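Local structure of type IV secretion system protein VirB11 (Brucella suis, 2GZA) at residues Met196-Phe201 / Leu214-Pro220; Val105-Glu111 / Val223-Tyr227; Val43-Val49 / Tyr60-Asp66; Glu152-Leu156 / Tyr345-Thr349; Phe269-Ala274 / Leu317-Val321. The protein is a hexameric ATPase that binds and hydrolyses ATP for the VirB type IV secretion system, which could be required to establish the replication niche in the host. All coordinates share one frame; numbering follows the deposited sequence.

Interaction 1: residues Met196-Phe201 / Leu214-Pro220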
# COMPACT_ATOMS: atom_id res chain seq x y z
N MET C 196 13.00 -40.71 0.88
CA MET C 196 14.39 -40.46 1.23
C MET C 196 15.27 -41.68 1.00
O MET C 196 16.47 -41.54 0.74
CB MET C 196 14.50 -39.99 2.68
CG MET C 196 14.31 -38.50 2.88
SD MET C 196 13.70 -38.03 4.52
CE MET C 196 14.80 -38.92 5.61
N GLN C 197 14.68 -42.87 1.08
CA GLN C 197 15.41 -44.10 0.81
C GLN C 197 15.79 -44.23 -0.66
O GLN C 197 16.63 -45.04 -1.03
CB GLN C 197 14.62 -45.32 1.30
CG GLN C 197 14.52 -45.44 2.82
CD GLN C 197 15.89 -45.44 3.51
OE1 GLN C 197 16.18 -44.57 4.33
NE2 GLN C 197 16.73 -46.41 3.16
N GLU C 198 15.16 -43.41 -1.50
CA GLU C 198 15.44 -43.39 -2.94
C GLU C 198 16.61 -42.47 -3.30
O GLU C 198 17.08 -42.48 -4.44
CB GLU C 198 14.20 -42.98 -3.73
CG GLU C 198 12.97 -43.87 -3.52
CD GLU C 198 13.23 -45.34 -3.80
OE1 GLU C 198 12.70 -46.18 -3.03
OE2 GLU C 198 13.95 -45.67 -4.77
N ILE C 199 17.05 -41.65 -2.34
CA ILE C 199 18.23 -40.82 -2.51
C ILE C 199 19.47 -41.72 -2.48
O ILE C 199 19.59 -42.57 -1.60
CB ILE C 199 18.32 -39.71 -1.42
CG1 ILE C 199 17.01 -38.92 -1.35
CG2 ILE C 199 19.51 -38.77 -1.67
CD1 ILE C 199 16.89 -38.00 -0.15
N PRO C 200 20.38 -41.56 -3.47
CA PRO C 200 21.63 -42.33 -3.51
C PRO C 200 22.41 -42.19 -2.21
O PRO C 200 22.54 -41.08 -1.70
CB PRO C 200 22.39 -41.71 -4.67
CG PRO C 200 21.32 -41.15 -5.56
CD PRO C 200 20.27 -40.65 -4.62
N PHE C 201 22.91 -43.31 -1.70
CA PHE C 201 23.49 -43.39 -0.36
C PHE C 201 24.79 -42.61 -0.19
O PHE C 201 25.27 -42.43 0.93
CB PHE C 201 23.70 -44.86 0.02
CG PHE C 201 22.43 -45.67 0.02
CD1 PHE C 201 22.45 -47.00 -0.36
CD2 PHE C 201 21.21 -45.10 0.39
CE1 PHE C 201 21.28 -47.76 -0.36
CE2 PHE C 201 20.04 -45.85 0.39
CZ PHE C 201 20.08 -47.18 0.01
N LEU C 214 13.44 -38.28 11.14
CA LEU C 214 14.03 -38.54 9.83
C LEU C 214 15.42 -39.16 9.95
O LEU C 214 16.42 -38.58 9.53
CB LEU C 214 14.06 -37.26 8.98
CG LEU C 214 12.72 -36.55 8.66
CD1 LEU C 214 12.96 -35.17 8.07
CD2 LEU C 214 11.84 -37.37 7.75
N PHE C 215 15.47 -40.36 10.54
CA PHE C 215 16.72 -41.10 10.70
C PHE C 215 17.24 -41.57 9.34
O PHE C 215 16.45 -41.85 8.44
CB PHE C 215 16.53 -42.28 11.65
CG PHE C 215 15.78 -41.92 12.89
CD1 PHE C 215 16.36 -41.14 13.88
CD2 PHE C 215 14.47 -42.38 13.08
CE1 PHE C 215 15.66 -40.81 15.03
CE2 PHE C 215 13.77 -42.05 14.23
CZ PHE C 215 14.36 -41.27 15.21
N LEU C 216 18.56 -41.66 9.21
CA LEU C 216 19.19 -42.04 7.94
C LEU C 216 20.23 -43.15 8.12
O LEU C 216 21.43 -42.89 8.07
CB LEU C 216 19.81 -40.81 7.27
CG LEU C 216 18.86 -39.69 6.84
CD1 LEU C 216 19.53 -38.33 6.87
CD2 LEU C 216 18.25 -39.95 5.47
N PRO C 217 19.76 -44.40 8.31
CA PRO C 217 20.66 -45.53 8.56
C PRO C 217 21.59 -45.84 7.38
O PRO C 217 22.69 -46.36 7.57
CB PRO C 217 19.69 -46.69 8.82
CG PRO C 217 18.44 -46.30 8.11
CD PRO C 217 18.35 -44.82 8.27
N ASP C 218 21.14 -45.51 6.18
CA ASP C 218 21.83 -45.87 4.94
C ASP C 218 22.55 -44.69 4.30
O ASP C 218 23.09 -44.81 3.20
CB ASP C 218 20.85 -46.47 3.93
CG ASP C 218 20.16 -47.72 4.44
OD1 ASP C 218 20.86 -48.61 4.97
OD2 ASP C 218 18.93 -47.81 4.30
N HIS C 219 22.54 -43.54 4.97
CA HIS C 219 23.24 -42.36 4.47
C HIS C 219 24.30 -41.89 5.46
O HIS C 219 24.05 -40.99 6.24
CB HIS C 219 22.25 -41.24 4.19
CG HIS C 219 21.28 -41.53 3.09
ND1 HIS C 219 21.53 -41.21 1.78
CD2 HIS C 219 20.04 -42.08 3.12
CE1 HIS C 219 20.50 -41.57 1.04
NE2 HIS C 219 19.58 -42.10 1.83
N PRO C 220 25.51 -42.50 5.42
CA PRO C 220 26.56 -42.21 6.42
C PRO C 220 26.93 -40.73 6.52
O PRO C 220 27.21 -40.24 7.61
CB PRO C 220 27.76 -43.02 5.92
CG PRO C 220 27.46 -43.35 4.49
CD PRO C 220 25.97 -43.47 4.41
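H219 meets M196 O with its NE2, the I199 carbonyl at its ring edge and F201 over one face. NE2 donates a weak hydrogen bond to M196 O, 3.3 Å away with an N-H...O angle of 138°. At the edge of the imidazole, CE1 comes within 3.0 Å of I199 O. F201 turns a ring edge toward one imidazole face in a T-shaped (edge-to-face) pair, with centroids 5.2 Å apart and planes at 80°. D218, one residue earlier, sets its CB over one face of the F201 ring, toward the rim, a CH-pi contact 3.9 Å from the centroid. Its carboxylate is turned to Q197, whose NE2 donates to the anti lone pair of OD2 at 2.8 Å. In the P-loop NTPase fold the first segment leaves the end of helix 188-196 and the second follows strand 205-209; each contains a type I turn. Farther along, M196 crosses L214 and L216 at about a right angle, and bending at chi3 places its CE 3.6 Å from L216 CD2. Behind these groups, I199, L216 and H219 rest on L205 of strand 205-209, while E209 OE1 is hydrogen-bonded to L214 N and H222 ND1 to H219 O.

Interaction 2: residues Val105-Glu111 / Val223-Tyr227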
# COMPACT_ATOMS: atom_id res chain seq x y z
N VAL C 105 28.13 -26.11 13.89
CA VAL C 105 26.88 -26.25 14.64
C VAL C 105 27.12 -27.18 15.82
O VAL C 105 27.67 -28.27 15.65
CB VAL C 105 25.74 -26.82 13.77
CG1 VAL C 105 24.39 -26.62 14.46
CG2 VAL C 105 25.74 -26.18 12.40
N ARG C 106 26.72 -26.74 17.01
CA ARG C 106 26.86 -27.57 18.21
C ARG C 106 25.50 -28.01 18.82
O ARG C 106 24.47 -27.42 18.51
CB ARG C 106 27.80 -26.92 19.24
CG ARG C 106 27.28 -25.69 19.93
CD ARG C 106 27.83 -25.58 21.34
NE ARG C 106 26.97 -26.26 22.30
CZ ARG C 106 27.34 -26.61 23.53
NH1 ARG C 106 28.56 -26.35 23.97
NH2 ARG C 106 26.47 -27.23 24.32
N PRO C 107 25.53 -29.07 19.66
CA PRO C 107 24.51 -29.94 20.27
C PRO C 107 23.07 -29.54 20.64
O PRO C 107 22.22 -30.44 20.69
CB PRO C 107 25.22 -30.49 21.48
CG PRO C 107 26.54 -30.73 20.96
CD PRO C 107 26.86 -29.55 20.07
N PRO C 108 22.77 -28.28 20.99
CA PRO C 108 21.30 -28.17 20.95
C PRO C 108 20.80 -28.14 19.49
O PRO C 108 19.82 -28.81 19.17
CB PRO C 108 20.99 -26.88 21.69
CG PRO C 108 22.26 -26.08 21.62
CD PRO C 108 23.42 -27.05 21.46
N ALA C 109 21.50 -27.41 18.63
CA ALA C 109 21.06 -27.25 17.25
C ALA C 109 21.39 -28.42 16.32
O ALA C 109 20.85 -28.51 15.22
CB ALA C 109 21.58 -25.94 16.68
N CYS C 110 22.28 -29.32 16.75
CA CYS C 110 22.56 -30.55 16.02
C CYS C 110 22.42 -31.76 16.95
O CYS C 110 22.34 -31.59 18.15
CB CYS C 110 23.95 -30.52 15.39
SG CYS C 110 25.33 -30.74 16.55
N GLU C 111 22.41 -32.96 16.37
CA GLU C 111 22.30 -34.22 17.12
C GLU C 111 23.21 -34.23 18.34
O GLU C 111 24.39 -33.88 18.25
CB GLU C 111 22.66 -35.39 16.21
CG GLU C 111 22.39 -36.80 16.76
CD GLU C 111 22.85 -37.92 15.83
OE1 GLU C 111 22.92 -37.72 14.61
OE2 GLU C 111 23.16 -39.02 16.33
N VAL C 223 23.87 -34.85 8.59
CA VAL C 223 23.82 -34.04 9.80
C VAL C 223 22.36 -33.80 10.16
O VAL C 223 21.59 -33.35 9.32
CB VAL C 223 24.57 -32.69 9.63
CG1 VAL C 223 24.41 -31.82 10.86
CG2 VAL C 223 26.06 -32.91 9.35
N HIS C 224 21.98 -34.13 11.40
CA HIS C 224 20.64 -33.81 11.90
C HIS C 224 20.68 -32.48 12.63
O HIS C 224 21.37 -32.36 13.65
CB HIS C 224 20.10 -34.89 12.83
CG HIS C 224 19.99 -36.24 12.21
ND1 HIS C 224 19.18 -36.50 11.14
CD2 HIS C 224 20.57 -37.42 12.54
CE1 HIS C 224 19.27 -37.78 10.82
NE2 HIS C 224 20.11 -38.36 11.66
N LEU C 225 19.96 -31.50 12.12
CA LEU C 225 19.82 -30.22 12.79
C LEU C 225 18.46 -30.10 13.49
O LEU C 225 17.46 -30.65 13.02
CB LEU C 225 20.03 -29.05 11.83
CG LEU C 225 21.34 -28.96 11.04
CD1 LEU C 225 21.28 -27.81 10.05
CD2 LEU C 225 22.56 -28.81 11.95
N PHE C 226 18.43 -29.38 14.61
CA PHE C 226 17.24 -29.29 15.44
C PHE C 226 16.94 -27.87 15.90
O PHE C 226 17.86 -27.11 16.23
CB PHE C 226 17.36 -30.22 16.64
CG PHE C 226 17.41 -31.66 16.26
CD1 PHE C 226 18.63 -32.31 16.13
CD2 PHE C 226 16.24 -32.36 16.02
CE1 PHE C 226 18.68 -33.65 15.77
CE2 PHE C 226 16.28 -33.70 15.66
CZ PHE C 226 17.50 -34.34 15.54
N TYR C 227 15.65 -27.51 15.89
CA TYR C 227 15.19 -26.24 16.44
C TYR C 227 14.21 -26.50 17.58
O TYR C 227 13.40 -27.44 17.51
CB TYR C 227 14.58 -25.33 15.34
CG TYR C 227 13.38 -25.91 14.62
CD1 TYR C 227 12.08 -25.66 15.07
CD2 TYR C 227 13.54 -26.69 13.49
CE1 TYR C 227 10.97 -26.19 14.40
CE2 TYR C 227 12.44 -27.23 12.82
CZ TYR C 227 11.17 -26.97 13.28
OH TYR C 227 10.08 -27.50 12.63
O HOH W 1 17.89 -26.22 18.55
O HOH W 2 23.67 -35.47 13.16
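A single beta bridge pairs C110 with L225, CA atoms 4.2 Å apart, and so fastens the loop between strands 101-105 and 116-120 of the antiparallel sheet to strand 222-226, an outer strand of the three-stranded parallel sheet within the chain. Backbone hydrogen bonds on both sides of C110 define the bridge. F226 N donates to A109 O at 2.6 Å, approaching from above the carbonyl plane (49° out of it), whereas E111 N donates to H224 O at 3.0 Å, tilted 17° from the H224 carbonyl plane. CA-H...O contacts reinforce the pairing, with C110 CA close to H224 O and A109 CA close to F226 O. Apolar packing adds L225 CD2, which lies 3.8 Å from V105 CG1 and also touches C110 CB; the F226 ring turns its edge to the peptide between C110 and E111. At the E111-H224 end of the contact polar side chains meet. E111, extended with CG anti to its amide nitrogen (chi1 -171°), runs alongside H224 and brings OE1 to the imidazole edge, although the partner that pairs with this carboxylate is R45, and H224 ND1 is bonded to T207. One water donates to E111 OE1 at 2.8 Å and accepts from H224 N at 2.8 Å.

Interaction 3: residues Val43-Val49 / Tyr60-Asp66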
# COMPACT_ATOMS: atom_id res chain seq x y z
N VAL C 43 33.21 -32.65 9.27
CA VAL C 43 33.06 -33.56 10.40
C VAL C 43 31.60 -33.50 10.86
O VAL C 43 31.10 -32.45 11.27
CB VAL C 43 34.04 -33.24 11.57
CG1 VAL C 43 33.80 -34.20 12.76
CG2 VAL C 43 35.49 -33.35 11.11
N ASN C 44 30.92 -34.64 10.76
CA ASN C 44 29.50 -34.76 11.14
C ASN C 44 29.33 -35.23 12.58
O ASN C 44 28.35 -34.88 13.23
CB ASN C 44 28.76 -35.73 10.22
CG ASN C 44 28.88 -35.36 8.77
OD1 ASN C 44 29.07 -34.19 8.43
ND2 ASN C 44 28.78 -36.35 7.89
N ARG C 45 30.28 -36.03 13.04
CA ARG C 45 30.23 -36.63 14.36
C ARG C 45 31.62 -37.07 14.76
O ARG C 45 32.49 -37.22 13.91
CB ARG C 45 29.24 -37.82 14.38
CG ARG C 45 29.55 -38.97 13.42
CD ARG C 45 28.37 -39.23 12.49
NE ARG C 45 27.10 -38.93 13.14
CZ ARG C 45 26.01 -38.48 12.52
NH1 ARG C 45 25.99 -38.26 11.22
NH2 ARG C 45 24.91 -38.25 13.23
N PRO C 46 31.84 -37.30 16.07
CA PRO C 46 33.12 -37.76 16.58
C PRO C 46 33.61 -38.99 15.83
O PRO C 46 32.82 -39.90 15.59
CB PRO C 46 32.79 -38.17 18.03
CG PRO C 46 31.29 -38.25 18.09
CD PRO C 46 30.84 -37.19 17.16
N GLY C 47 34.88 -38.99 15.45
CA GLY C 47 35.51 -40.18 14.90
C GLY C 47 35.59 -40.28 13.38
O GLY C 47 36.22 -41.19 12.86
N GLU C 48 34.96 -39.35 12.67
CA GLU C 48 34.98 -39.43 11.21
C GLU C 48 35.11 -38.09 10.51
O GLU C 48 34.83 -37.04 11.09
CB GLU C 48 33.79 -40.23 10.66
CG GLU C 48 32.48 -40.11 11.43
CD GLU C 48 31.27 -40.32 10.54
OE1 GLU C 48 30.73 -41.44 10.50
OE2 GLU C 48 30.86 -39.35 9.87
N VAL C 49 35.59 -38.14 9.27
CA VAL C 49 35.59 -36.99 8.39
C VAL C 49 35.04 -37.39 7.03
O VAL C 49 35.20 -38.53 6.59
CB VAL C 49 36.99 -36.30 8.25
CG1 VAL C 49 37.79 -36.43 9.52
CG2 VAL C 49 37.77 -36.84 7.07
N TYR C 60 36.57 -41.10 5.85
CA TYR C 60 37.81 -41.44 6.56
C TYR C 60 37.59 -41.54 8.05
O TYR C 60 36.96 -40.67 8.66
CB TYR C 60 38.92 -40.44 6.26
CG TYR C 60 39.35 -40.44 4.81
CD1 TYR C 60 38.90 -39.46 3.94
CD2 TYR C 60 40.20 -41.43 4.31
CE1 TYR C 60 39.28 -39.45 2.61
CE2 TYR C 60 40.59 -41.43 2.98
CZ TYR C 60 40.13 -40.43 2.14
OH TYR C 60 40.50 -40.41 0.82
N ALA C 61 38.11 -42.61 8.64
CA ALA C 61 38.00 -42.83 10.07
C ALA C 61 39.14 -42.17 10.82
O ALA C 61 40.32 -42.46 10.58
CB ALA C 61 37.91 -44.32 10.38
N VAL C 62 38.79 -41.28 11.74
CA VAL C 62 39.76 -40.56 12.55
C VAL C 62 39.38 -40.72 14.01
O VAL C 62 38.67 -39.87 14.56
CB VAL C 62 39.84 -39.08 12.18
CG1 VAL C 62 41.09 -38.44 12.78
CG2 VAL C 62 39.83 -38.91 10.68
N PRO C 63 39.80 -41.83 14.65
CA PRO C 63 39.40 -42.04 16.04
C PRO C 63 39.90 -41.00 17.04
O PRO C 63 39.18 -40.69 17.99
CB PRO C 63 39.93 -43.45 16.36
CG PRO C 63 40.14 -44.09 15.01
CD PRO C 63 40.58 -42.96 14.13
N ASN C 64 41.10 -40.44 16.83
CA ASN C 64 41.64 -39.44 17.75
C ASN C 64 41.00 -38.05 17.55
O ASN C 64 41.66 -37.01 17.71
CB ASN C 64 43.18 -39.45 17.68
CG ASN C 64 43.77 -40.84 18.01
OD1 ASN C 64 43.56 -41.38 19.10
ND2 ASN C 64 44.52 -41.40 17.06
N LEU C 65 39.70 -38.06 17.23
CA LEU C 65 38.92 -36.86 16.98
C LEU C 65 37.60 -36.98 17.74
O LEU C 65 36.53 -37.18 17.16
CB LEU C 65 38.68 -36.71 15.47
CG LEU C 65 38.03 -35.45 14.90
CD1 LEU C 65 38.98 -34.27 14.97
CD2 LEU C 65 37.62 -35.71 13.47
N ASP C 66 37.67 -36.89 19.06
CA ASP C 66 36.46 -37.08 19.86
C ASP C 66 35.61 -35.82 19.98
O ASP C 66 35.94 -34.78 19.40
CB ASP C 66 36.76 -37.74 21.21
CG ASP C 66 37.80 -37.00 22.01
OD1 ASP C 66 38.23 -35.91 21.59
OD2 ASP C 66 38.19 -37.53 23.07
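In the beta hairpin of strands 48-52 and 57-61, at one edge of the six-stranded antiparallel sheet, V49 and Y60 form an antiparallel hydrogen-bonded pair. V49 N donates to Y60 O at 2.9 Å, nearly along the C=O axis, and Y60 N returns a bond to V49 O at 3.0 Å, in the carbonyl plane. E48 and A61 form the adjoining non-hydrogen-bonded pair. The type II turn R45-E48 leads into the strand at E48, and within it G47 bonds twice: its O accepts V62 N at 2.8 Å while its N donates to L65 O at 3.0 Å. G47 has a positive phi (97°), as the third position of a type II turn usually does. Side chains pack beside the backbone bonds, with W32 of helix 30-34 touching V49 and V62. CG1 of V49 meets V62 CG2 and, crossing at about a right angle, L65. The latter, its CG anti to its own N (chi1 -173°), reaches V43 tip to tip, CD2 to CG2 at 4.0 Å.

Interaction 4: residues Glu152-Leu156 / Tyr345-Thr349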
# COMPACT_ATOMS: atom_id res chain seq x y z
N GLU C 152 11.92 -34.53 -18.57
CA GLU C 152 10.93 -34.27 -17.58
C GLU C 152 9.75 -34.93 -18.30
O GLU C 152 8.72 -35.23 -17.71
CB GLU C 152 10.63 -32.77 -17.41
CG GLU C 152 11.70 -31.95 -16.70
CD GLU C 152 11.42 -30.45 -16.74
OE1 GLU C 152 11.41 -29.88 -17.85
OE2 GLU C 152 11.21 -29.84 -15.67
N GLN C 153 9.94 -35.15 -19.60
CA GLN C 153 8.99 -35.87 -20.44
C GLN C 153 8.93 -37.33 -20.03
O GLN C 153 7.89 -37.98 -20.18
CB GLN C 153 9.36 -35.76 -21.92
CG GLN C 153 9.36 -34.34 -22.51
CD GLN C 153 7.97 -33.81 -22.85
OE1 GLN C 153 6.95 -34.40 -22.48
NE2 GLN C 153 7.83 -32.68 -23.54
N GLU C 154 10.04 -37.86 -19.51
CA GLU C 154 10.05 -39.20 -18.92
C GLU C 154 9.15 -39.24 -17.68
O GLU C 154 8.33 -40.15 -17.54
CB GLU C 154 11.47 -39.65 -18.56
CG GLU C 154 11.49 -41.00 -17.86
CD GLU C 154 12.87 -41.39 -17.38
OE1 GLU C 154 13.85 -40.70 -17.73
OE2 GLU C 154 12.96 -42.39 -16.65
N LEU C 155 9.32 -38.26 -16.80
CA LEU C 155 8.47 -38.12 -15.62
C LEU C 155 7.01 -37.92 -15.99
O LEU C 155 6.12 -38.54 -15.39
CB LEU C 155 8.95 -36.97 -14.76
CG LEU C 155 10.05 -37.31 -13.77
CD1 LEU C 155 10.62 -36.05 -13.16
CD2 LEU C 155 9.51 -38.25 -12.70
N LEU C 156 6.77 -37.06 -16.97
CA LEU C 156 5.42 -36.74 -17.41
C LEU C 156 4.72 -37.95 -18.01
O LEU C 156 3.51 -38.11 -17.83
CB LEU C 156 5.46 -35.57 -18.40
CG LEU C 156 4.25 -34.64 -18.57
CD1 LEU C 156 3.55 -34.31 -17.25
CD2 LEU C 156 4.68 -33.37 -19.27
N TYR C 345 2.20 -32.46 -10.89
CA TYR C 345 3.45 -32.24 -11.60
C TYR C 345 3.13 -31.47 -12.88
O TYR C 345 2.41 -31.97 -13.73
CB TYR C 345 4.14 -33.57 -11.90
CG TYR C 345 5.44 -33.48 -12.66
CD1 TYR C 345 6.51 -32.73 -12.18
CD2 TYR C 345 5.60 -34.16 -13.86
CE1 TYR C 345 7.71 -32.66 -12.89
CE2 TYR C 345 6.80 -34.09 -14.58
CZ TYR C 345 7.84 -33.34 -14.08
OH TYR C 345 9.02 -33.28 -14.79
N ASP C 346 3.67 -30.26 -13.00
CA ASP C 346 3.40 -29.42 -14.17
C ASP C 346 4.63 -28.62 -14.63
O ASP C 346 4.67 -27.40 -14.46
CB ASP C 346 2.20 -28.51 -13.88
CG ASP C 346 1.60 -27.89 -15.13
OD1 ASP C 346 1.97 -28.27 -16.26
OD2 ASP C 346 0.74 -27.00 -14.97
N PRO C 347 5.62 -29.30 -15.25
CA PRO C 347 6.85 -28.63 -15.70
C PRO C 347 6.58 -27.63 -16.81
O PRO C 347 7.38 -26.72 -17.04
CB PRO C 347 7.71 -29.79 -16.21
CG PRO C 347 6.75 -30.87 -16.53
CD PRO C 347 5.61 -30.73 -15.57
N ASN C 348 5.44 -27.81 -17.47
CA ASN C 348 4.96 -26.90 -18.50
C ASN C 348 4.59 -25.52 -17.98
O ASN C 348 4.67 -24.55 -18.72
CB ASN C 348 3.76 -27.53 -19.23
CG ASN C 348 4.18 -28.41 -20.41
OD1 ASN C 348 4.74 -27.93 -21.39
ND2 ASN C 348 3.89 -29.70 -20.31
N THR C 349 4.17 -25.42 -16.73
CA THR C 349 3.85 -24.11 -16.17
C THR C 349 5.11 -23.53 -15.55
O THR C 349 5.37 -22.33 -15.67
CB THR C 349 2.63 -24.16 -15.19
OG1 THR C 349 1.50 -24.72 -15.86
CG2 THR C 349 2.24 -22.76 -14.71
O HOH W 3 10.28 -31.07 -13.81
O HOH W 4 9.89 -27.07 -16.43
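Y345, next to D346, the N-cap residue of the C-terminal helix 347-355, projects its ring against E152 and the first turn of helix 153-160. The contact therefore joins two helix beginnings whose segments lie 189 residues apart in sequence. From the backbone, CB points toward helix 153-160, and CG sits anti to the amide nitrogen (chi1 179°), which carries the ring across to that helix. On one flank of the ring, CD2 touches L156 CD1 at 4.0 Å. Next along, CE2 packs on L155 CB at 3.6 Å, and L156 N lies at the ring edge, near its plane. CZ meets L155 CD1 at 4.0 Å. At the tip, OH lies against E152 CB, and a water 2.7 Å from Y345 OH sits between it and the E152 carboxylate; its leg to OE2 is too short to be trusted. The nearby P347 sets its CD over the centre of one ring face, 3.6 Å above the plane, while F167 of helix 164-173 makes an edge-to-face pair with the same ring. P347 also slides past E152 in the opposite direction, CB to OE2 at 3.5 Å. In the N-cap residue D346, the backbone O accepts T349 N, and OD2 accepts T349 OG1 at 2.6 Å from above the carboxylate plane, 56° out of it.

Interaction 5: residues Phe269-Ala274 / Leu317-Val321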
# COMPACT_ATOMS: atom_id res chain seq x y z
N PHE C 269 12.96 -21.29 2.40
CA PHE C 269 12.94 -22.52 1.62
C PHE C 269 12.98 -22.19 0.14
O PHE C 269 13.80 -22.73 -0.61
CB PHE C 269 11.69 -23.35 1.94
CG PHE C 269 11.66 -24.69 1.26
CD1 PHE C 269 12.30 -25.79 1.83
CD2 PHE C 269 10.98 -24.86 0.06
CE1 PHE C 269 12.27 -27.03 1.21
CE2 PHE C 269 10.95 -26.10 -0.57
CZ PHE C 269 11.60 -27.19 0.01
N ILE C 270 12.09 -21.29 -0.28
CA ILE C 270 12.02 -20.83 -1.66
C ILE C 270 13.36 -20.27 -2.11
O ILE C 270 13.82 -20.54 -3.22
CB ILE C 270 10.92 -19.75 -1.85
CG1 ILE C 270 9.54 -20.39 -1.87
CG2 ILE C 270 11.13 -18.95 -3.15
CD1 ILE C 270 8.40 -19.38 -1.83
N ASN C 271 14.00 -19.52 -1.24
CA ASN C 271 15.29 -18.94 -1.61
C ASN C 271 16.44 -19.90 -1.60
O ASN C 271 17.38 -19.74 -2.38
CB ASN C 271 15.64 -17.73 -0.77
CG ASN C 271 15.37 -16.44 -1.50
OD1 ASN C 271 15.83 -16.24 -2.63
ND2 ASN C 271 14.59 -15.57 -0.87
N VAL C 272 16.37 -20.91 -0.73
CA VAL C 272 17.39 -21.94 -0.73
C VAL C 272 17.27 -22.72 -2.06
O VAL C 272 18.27 -22.96 -2.74
CB VAL C 272 17.24 -22.86 0.49
CG1 VAL C 272 18.05 -24.14 0.30
CG2 VAL C 272 17.67 -22.13 1.75
N ALA C 273 16.04 -23.09 -2.40
CA ALA C 273 15.78 -23.88 -3.61
C ALA C 273 16.07 -23.11 -4.89
O ALA C 273 16.61 -23.67 -5.85
CB ALA C 273 14.34 -24.37 -3.61
N ALA C 274 15.70 -21.84 -4.91
CA ALA C 274 16.00 -21.00 -6.06
C ALA C 274 17.49 -20.71 -6.21
O ALA C 274 17.92 -20.27 -7.28
CB ALA C 274 15.18 -19.71 -6.02
N LEU C 317 6.76 -17.94 -7.51
CA LEU C 317 7.95 -18.50 -6.88
C LEU C 317 7.75 -19.96 -6.48
O LEU C 317 8.63 -20.79 -6.70
CB LEU C 317 8.40 -17.66 -5.68
CG LEU C 317 9.53 -16.66 -5.96
CD1 LEU C 317 10.73 -17.33 -6.67
CD2 LEU C 317 9.04 -15.51 -6.78
N LEU C 318 6.58 -20.26 -5.92
CA LEU C 318 6.22 -21.62 -5.55
C LEU C 318 6.25 -22.57 -6.75
O LEU C 318 6.74 -23.69 -6.65
CB LEU C 318 4.84 -21.66 -4.90
CG LEU C 318 4.68 -21.59 -3.37
CD1 LEU C 318 6.00 -21.75 -2.64
CD2 LEU C 318 4.00 -20.32 -2.95
N TYR C 319 5.72 -22.11 -7.88
CA TYR C 319 5.70 -22.92 -9.10
C TYR C 319 7.06 -23.11 -9.74
O TYR C 319 7.30 -24.13 -10.39
CB TYR C 319 4.70 -22.36 -10.12
CG TYR C 319 3.24 -22.50 -9.74
CD1 TYR C 319 2.34 -21.47 -9.99
CD2 TYR C 319 2.75 -23.66 -9.13
CE1 TYR C 319 1.00 -21.58 -9.64
CE2 TYR C 319 1.42 -23.78 -8.77
CZ TYR C 319 0.55 -22.73 -9.03
OH TYR C 319 -0.79 -22.85 -8.69
N LEU C 320 7.95 -22.13 -9.58
CA LEU C 320 9.31 -22.22 -10.11
C LEU C 320 10.17 -23.16 -9.29
O LEU C 320 11.13 -23.75 -9.80
CB LEU C 320 9.94 -20.84 -10.15
CG LEU C 320 9.43 -19.91 -11.26
CD1 LEU C 320 9.94 -18.52 -11.04
CD2 LEU C 320 9.82 -20.42 -12.64
N VAL C 321 9.82 -23.31 -8.02
CA VAL C 321 10.64 -23.99 -7.04
C VAL C 321 10.12 -25.39 -6.71
O VAL C 321 10.90 -26.32 -6.50
CB VAL C 321 10.75 -23.11 -5.77
CG1 VAL C 321 10.92 -23.94 -4.51
CG2 VAL C 321 11.86 -22.11 -5.94
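Helical segments 269-274 and 317-321 run in broadly the same direction, their axes 43° apart and 9.9 Å at closest approach. The backbones come nearest at A273 and V321, whose CA atoms are 6.2 Å apart, a spacing compatible with the small alanine side chain. V321 fits against this turn with both branches: CG1, anti to its N (chi1 150°), meets A273 CB at 3.6 Å, and CG2 lies 3.7 Å from I270 O while also touching A274. The two helices, 265-274 and 311-321, precede strands 281-285 and 324-331 of the mixed sheet in the P-loop NTPase fold, and the packing joins the helices that lead into these two strands. I270 packs on the preceding turn of helix 311-321. It crosses L317 and L318 at about a right angle, sending CD1 to L318 CD1 at 3.5 Å and CG2 to L317 CD1 at 3.9 Å. V300 of helix 289-300 also packs on I270. Toward another subunit, N271 OD1 is hydrogen-bonded to R295 NE of that chain, and L317 packs on its L298.

How the interactions relate
Interactions 1, 2 and 3 touch one another. Interaction 1 meets interaction 2 where L214 O lies 3.2 Å from H224 CE1, and interaction 3 where P220 O lies 4.2 Å from N44 ND2. Interactions 2 and 3 are tied by the E111-R45 salt bridge; their centres are about 17 Å apart. Along the chain, interaction 1 is nested inside the loop closed by interaction 2. Interaction 1 is close to the predicted ATP site: the side chain of L214 comes within about 4 Å of that of T189. F226 in interaction 2 is about 11 Å from T189, side chain to side chain. Interactions 4 and 5, with nearest atoms about 5 Å apart, lie together across the chain's centre from interactions 2 and 3.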